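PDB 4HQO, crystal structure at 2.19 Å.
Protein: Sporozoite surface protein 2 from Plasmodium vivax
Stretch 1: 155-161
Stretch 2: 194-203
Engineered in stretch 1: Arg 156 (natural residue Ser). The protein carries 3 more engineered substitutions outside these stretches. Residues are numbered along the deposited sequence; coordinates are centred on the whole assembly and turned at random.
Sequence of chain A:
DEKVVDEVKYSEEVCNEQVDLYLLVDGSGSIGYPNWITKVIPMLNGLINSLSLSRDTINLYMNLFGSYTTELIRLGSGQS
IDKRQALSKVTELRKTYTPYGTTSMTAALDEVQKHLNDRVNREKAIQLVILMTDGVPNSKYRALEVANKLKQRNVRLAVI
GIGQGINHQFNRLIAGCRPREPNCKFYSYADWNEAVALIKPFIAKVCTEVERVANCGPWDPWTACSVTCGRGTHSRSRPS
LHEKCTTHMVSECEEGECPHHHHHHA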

ATOM      1  N   VAL A 155       1.513   7.530   5.369  1.00 40.37           N
ATOM      2  CA  VAL A 155       1.747   7.499   3.929  1.00 33.59           C
ATOM      3  C   VAL A 155       3.127   8.094   3.648  1.00 36.27           C
ATOM      4  O   VAL A 155       3.470   9.138   4.196  1.00 37.79           O
ATOM      5  N   ARG A 156       3.922   7.432   2.810  1.00 37.27           N
ATOM      6  CA  ARG A 156       5.208   7.995   2.391  1.00 32.56           C
ATOM      7  C   ARG A 156       4.996   8.868   1.166  1.00 32.15           C
ATOM      8  O   ARG A 156       4.183   8.535   0.310  1.00 33.72           O
ATOM      9  N   LEU A 157       5.714   9.984   1.083  1.00 36.94           N
ATOM     10  CA  LEU A 157       5.570  10.908  -0.044  1.00 33.93           C
ATOM     11  C   LEU A 157       6.910  11.238  -0.678  1.00 33.21           C
ATOM     12  O   LEU A 157       7.822  11.738  -0.016  1.00 34.90           O
ATOM     13  N   ALA A 158       7.025  10.956  -1.969  1.00 31.17           N
ATOM     14  CA  ALA A 158       8.213  11.336  -2.706  1.00 36.75           C
ATOM     15  C   ALA A 158       7.784  12.339  -3.761  1.00 31.35           C
ATOM     16  O   ALA A 158       6.739  12.173  -4.403  1.00 29.32           O
ATOM     17  N   VAL A 159       8.573  13.396  -3.922  1.00 31.49           N
ATOM     18  CA  VAL A 159       8.259  14.412  -4.920  1.00 30.86           C
ATOM     19  C   VAL A 159       9.278  14.376  -6.054  1.00 29.54           C
ATOM     20  O   VAL A 159      10.487  14.344  -5.808  1.00 36.44           O
ATOM     21  N   ILE A 160       8.784  14.362  -7.291  1.00 32.51           N
ATOM     22  CA  ILE A 160       9.647  14.433  -8.474  1.00 34.71           C
ATOM     23  C   ILE A 160       9.373  15.738  -9.210  1.00 31.41           C
ATOM     24  O   ILE A 160       8.242  16.012  -9.611  1.00 29.95           O
ATOM     25  N   GLY A 161      10.398  16.557  -9.369  1.00 31.18           N
ATOM     26  CA  GLY A 161      10.222  17.827 -10.049  1.00 35.38           C
ATOM     27  C   GLY A 161      10.157  17.662 -11.556  1.00 39.46           C
ATOM     28  O   GLY A 161      11.048  17.069 -12.153  1.00 38.19           O
ATOM     29  N   GLU A 194      17.622   8.954 -11.256  1.00 52.56           N
ATOM     30  CA  GLU A 194      17.664   9.513  -9.907  1.00 44.42           C
ATOM     31  C   GLU A 194      16.342   9.317  -9.174  1.00 38.18           C
ATOM     32  O   GLU A 194      16.317   9.073  -7.969  1.00 50.03           O
ATOM     33  N   ALA A 195      15.244   9.418  -9.910  1.00 33.32           N
ATOM     34  CA  ALA A 195      13.924   9.227  -9.334  1.00 34.11           C
ATOM     35  C   ALA A 195      13.750   7.784  -8.881  1.00 40.05           C
ATOM     36  O   ALA A 195      13.185   7.520  -7.826  1.00 43.46           O
ATOM     37  N   VAL A 196      14.241   6.848  -9.687  1.00 40.04           N
ATOM     38  CA  VAL A 196      14.157   5.428  -9.348  1.00 34.46           C
ATOM     39  C   VAL A 196      14.965   5.113  -8.093  1.00 35.94           C
ATOM     40  O   VAL A 196      14.499   4.394  -7.206  1.00 40.79           O
ATOM     41  N   ALA A 197      16.170   5.669  -8.018  1.00 38.26           N
ATOM     42  CA  ALA A 197      17.022   5.501  -6.852  1.00 44.17           C
ATOM     43  C   ALA A 197      16.409   6.169  -5.615  1.00 41.05           C
ATOM     44  O   ALA A 197      16.631   5.723  -4.495  1.00 52.17           O
ATOM     45  N   LEU A 198      15.633   7.231  -5.819  1.00 43.75           N
ATOM     46  CA  LEU A 198      14.961   7.908  -4.710  1.00 37.64           C
ATOM     47  C   LEU A 198      13.877   7.017  -4.114  1.00 37.02           C
ATOM     48  O   LEU A 198      13.749   6.903  -2.896  1.00 43.82           O
ATOM     49  N   ILE A 199      13.100   6.400  -4.998  1.00 35.27           N
ATOM     50  CA  ILE A 199      11.978   5.527  -4.648  1.00 39.47           C
ATOM     51  C   ILE A 199      12.432   4.222  -3.980  1.00 45.98           C
ATOM     52  O   ILE A 199      11.727   3.658  -3.143  1.00 41.57           O
ATOM     53  N   LYS A 200      13.624   3.764  -4.339  1.00 37.02           N
ATOM     54  CA  LYS A 200      14.084   2.423  -3.950  1.00 37.96           C
ATOM     55  C   LYS A 200      14.012   2.105  -2.446  1.00 47.42           C
ATOM     56  O   LYS A 200      13.437   1.082  -2.072  1.00 46.67           O
ATOM     57  N   PRO A 201      14.569   2.978  -1.579  1.00 49.12           N
ATOM     58  CA  PRO A 201      14.513   2.675  -0.141  1.00 50.03           C
ATOM     59  C   PRO A 201      13.089   2.638   0.410  1.00 47.60           C
ATOM     60  O   PRO A 201      12.857   2.014   1.442  1.00 54.95           O
ATOM     61  N   PHE A 202      12.154   3.293  -0.269  1.00 37.76           N
ATOM     62  CA  PHE A 202      10.771   3.328   0.187  1.00 40.07           C
ATOM     63  C   PHE A 202      10.081   1.984  -0.004  1.00 48.96           C
ATOM     64  O   PHE A 202       9.105   1.684   0.678  1.00 50.51           O
ATOM     65  N   ILE A 203      10.576   1.185  -0.947  1.00 45.57           N
ATOM     66  CA  ILE A 203       9.868  -0.024  -1.353  1.00 45.21           C
ATOM     67  C   ILE A 203      10.719  -1.284  -1.251  1.00 42.99           C
ATOM     68  O   ILE A 203      10.260  -2.368  -1.615  1.00 47.75           O
TER

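The most unusual feature of this contact is its one polar approach, which comes from an engineered residue and falls short of a hydrogen bond. Arg 156, a Ser in the natural sequence, brings NH1 to 3.3 Å from the backbone O of Phe 202. The oxygen lies at the guanidinium edge, near its plane, but the angle is poor, and no hydrogen bond crosses between the stretches. The Arg 156 side chain gets there with chi1 m (-65°), chi2 between wells at 95° and chi3 t, and Arg 156 CB lies 3.8 Å from Phe 202 CD1.

The rest is mainly apolar packing of a strand against a helix. The axes run antiparallel, at 178°, and approach to 9.6 Å. Alternation along the strand selects the inward residues: the CA-to-CB bonds of Arg 156 and Ala 158 point toward the helix, those of Leu 157 and Val 159 away.

Ala 158 sits at the centre. Ala 158 CB lies 3.6 Å from Ile 199 CD1, 4.2 Å from Leu 198 CD2 and 4.3 Å from Phe 202 CE2, so one methyl meets three side chains of the second stretch. Ile 199 starts sideways, yet its m, m rotamer (-65°, -39°) carries its end nearer the strand. Phe 202, chi1 m (-72°) and chi2 -81°, points toward the strand and has the largest covered area of any residue here; Arg 156 CB and Ala 158 CB both approach its ring obliquely.

Farther along, Ile 160 also leaves the backbone sideways, and its m, m rotamer (-53°, -60°) brings CD1 to 3.7 Å from CB of Ala 195 and 4.0 Å from CD2 of Leu 198. Leu 198 (t, p) points toward the strand, and its CD2 thus touches both Ala 158 and Ile 160. Ala 195 CA and Ile 160 CA, 6.8 Å apart, are the closest pair in the register.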

ATOM      1  CB  VAL A 155       0.660   8.300   3.159  1.00 36.07           C
ATOM      2  CG1 VAL A 155       0.891   8.224   1.663  1.00 34.50           C
ATOM      3  CG2 VAL A 155      -0.744   7.793   3.501  1.00 28.76           C
ATOM      4  CB  ARG A 156       6.219   6.887   2.070  1.00 33.96           C
ATOM      5  CG  ARG A 156       6.619   6.037   3.272  1.00 60.58           C
ATOM      6  CD  ARG A 156       5.777   4.771   3.374  1.00 73.59           C
ATOM      7  NE  ARG A 156       6.147   3.948   4.525  1.00 89.22           N
ATOM      8  CZ  ARG A 156       7.161   3.086   4.538  1.00 95.38           C
ATOM      9  NH1 ARG A 156       7.923   2.929   3.460  1.00 93.56           N
ATOM     10  NH2 ARG A 156       7.417   2.381   5.633  1.00 98.13           N
ATOM     11  CB  LEU A 157       4.881  12.214   0.381  1.00 35.14           C
ATOM     12  CG  LEU A 157       4.862  13.319  -0.691  1.00 34.66           C
ATOM     13  CD1 LEU A 157       3.944  12.956  -1.854  1.00 35.10           C
ATOM     14  CD2 LEU A 157       4.471  14.691  -0.114  1.00 35.42           C
ATOM     15  CB  ALA A 158       8.870  10.114  -3.347  1.00 30.69           C
ATOM     16  CB  VAL A 159       8.194  15.837  -4.305  1.00 30.19           C
ATOM     17  CG1 VAL A 159       7.748  16.857  -5.358  1.00 30.61           C
ATOM     18  CG2 VAL A 159       7.240  15.857  -3.109  1.00 32.35           C
ATOM     19  CB  ILE A 160       9.396  13.265  -9.443  1.00 30.07           C
ATOM     20  CG1 ILE A 160       9.507  11.929  -8.711  1.00 30.03           C
ATOM     21  CG2 ILE A 160      10.396  13.310 -10.615  1.00 28.82           C
ATOM     22  CD1 ILE A 160      10.842  11.702  -8.095  1.00 34.00           C
ATOM     23  CB  GLU A 194      18.044  10.994  -9.938  1.00 43.22           C
ATOM     24  CG  GLU A 194      19.509  11.256 -10.306  1.00 52.36           C
ATOM     25  CD  GLU A 194      19.778  11.170 -11.805  1.00 69.03           C
ATOM     26  OE1 GLU A 194      18.808  11.153 -12.598  1.00 64.87           O
ATOM     27  OE2 GLU A 194      20.966  11.124 -12.190  1.00 83.42           O
ATOM     28  CB  ALA A 195      12.844   9.610 -10.344  1.00 35.51           C
ATOM     29  CB  VAL A 196      14.602   4.538 -10.535  1.00 40.01           C
ATOM     30  CG1 VAL A 196      14.997   3.136 -10.062  1.00 37.88           C
ATOM     31  CG2 VAL A 196      13.494   4.475 -11.567  1.00 39.98           C
ATOM     32  CB  ALA A 197      18.419   6.038  -7.132  1.00 41.13           C
ATOM     33  CB  LEU A 198      14.321   9.217  -5.179  1.00 38.58           C
ATOM     34  CG  LEU A 198      13.748  10.095  -4.062  1.00 41.35           C
ATOM     35  CD1 LEU A 198      14.875  10.815  -3.368  1.00 39.83           C
ATOM     36  CD2 LEU A 198      12.718  11.087  -4.603  1.00 41.31           C
ATOM     37  CB  ILE A 199      11.154   5.215  -5.924  1.00 39.05           C
ATOM     38  CG1 ILE A 199      10.511   6.499  -6.444  1.00 48.23           C
ATOM     39  CG2 ILE A 199      10.084   4.160  -5.694  1.00 37.06           C
ATOM     40  CD1 ILE A 199      10.000   7.387  -5.341  1.00 45.03           C
ATOM     41  CB  LYS A 200      15.477   2.132  -4.532  1.00 44.41           C
ATOM     42  CG  LYS A 200      16.009   0.739  -4.244  1.00 59.28           C
ATOM     43  CD  LYS A 200      17.331   0.504  -4.959  1.00 75.06           C
ATOM     44  CE  LYS A 200      17.783  -0.945  -4.844  1.00 78.62           C
ATOM     45  NZ  LYS A 200      19.005  -1.193  -5.653  1.00 79.48           N
ATOM     46  CB  PRO A 201      15.274   3.843   0.501  1.00 50.61           C
ATOM     47  CG  PRO A 201      16.093   4.424  -0.598  1.00 56.01           C
ATOM     48  CD  PRO A 201      15.288   4.238  -1.837  1.00 52.75           C
ATOM     49  CB  PHE A 202       9.973   4.380  -0.585  1.00 44.22           C
ATOM     50  CG  PHE A 202      10.312   5.801  -0.229  1.00 58.20           C
ATOM     51  CD1 PHE A 202       9.768   6.397   0.895  1.00 70.23           C
ATOM     52  CD2 PHE A 202      11.133   6.556  -1.048  1.00 54.97           C
ATOM     53  CE1 PHE A 202      10.062   7.709   1.209  1.00 74.35           C
ATOM     54  CE2 PHE A 202      11.432   7.869  -0.736  1.00 50.44           C
ATOM     55  CZ  PHE A 202      10.898   8.446   0.390  1.00 57.76           C
ATOM     56  CB  ILE A 203       9.312   0.082  -2.802  1.00 46.11           C
ATOM     57  CG1 ILE A 203      10.449   0.221  -3.813  1.00 45.91           C
ATOM     58  CG2 ILE A 203       8.340   1.237  -2.934  1.00 43.35           C
ATOM     59  CD1 ILE A 203       9.966   0.279  -5.263  1.00 47.25           C
TER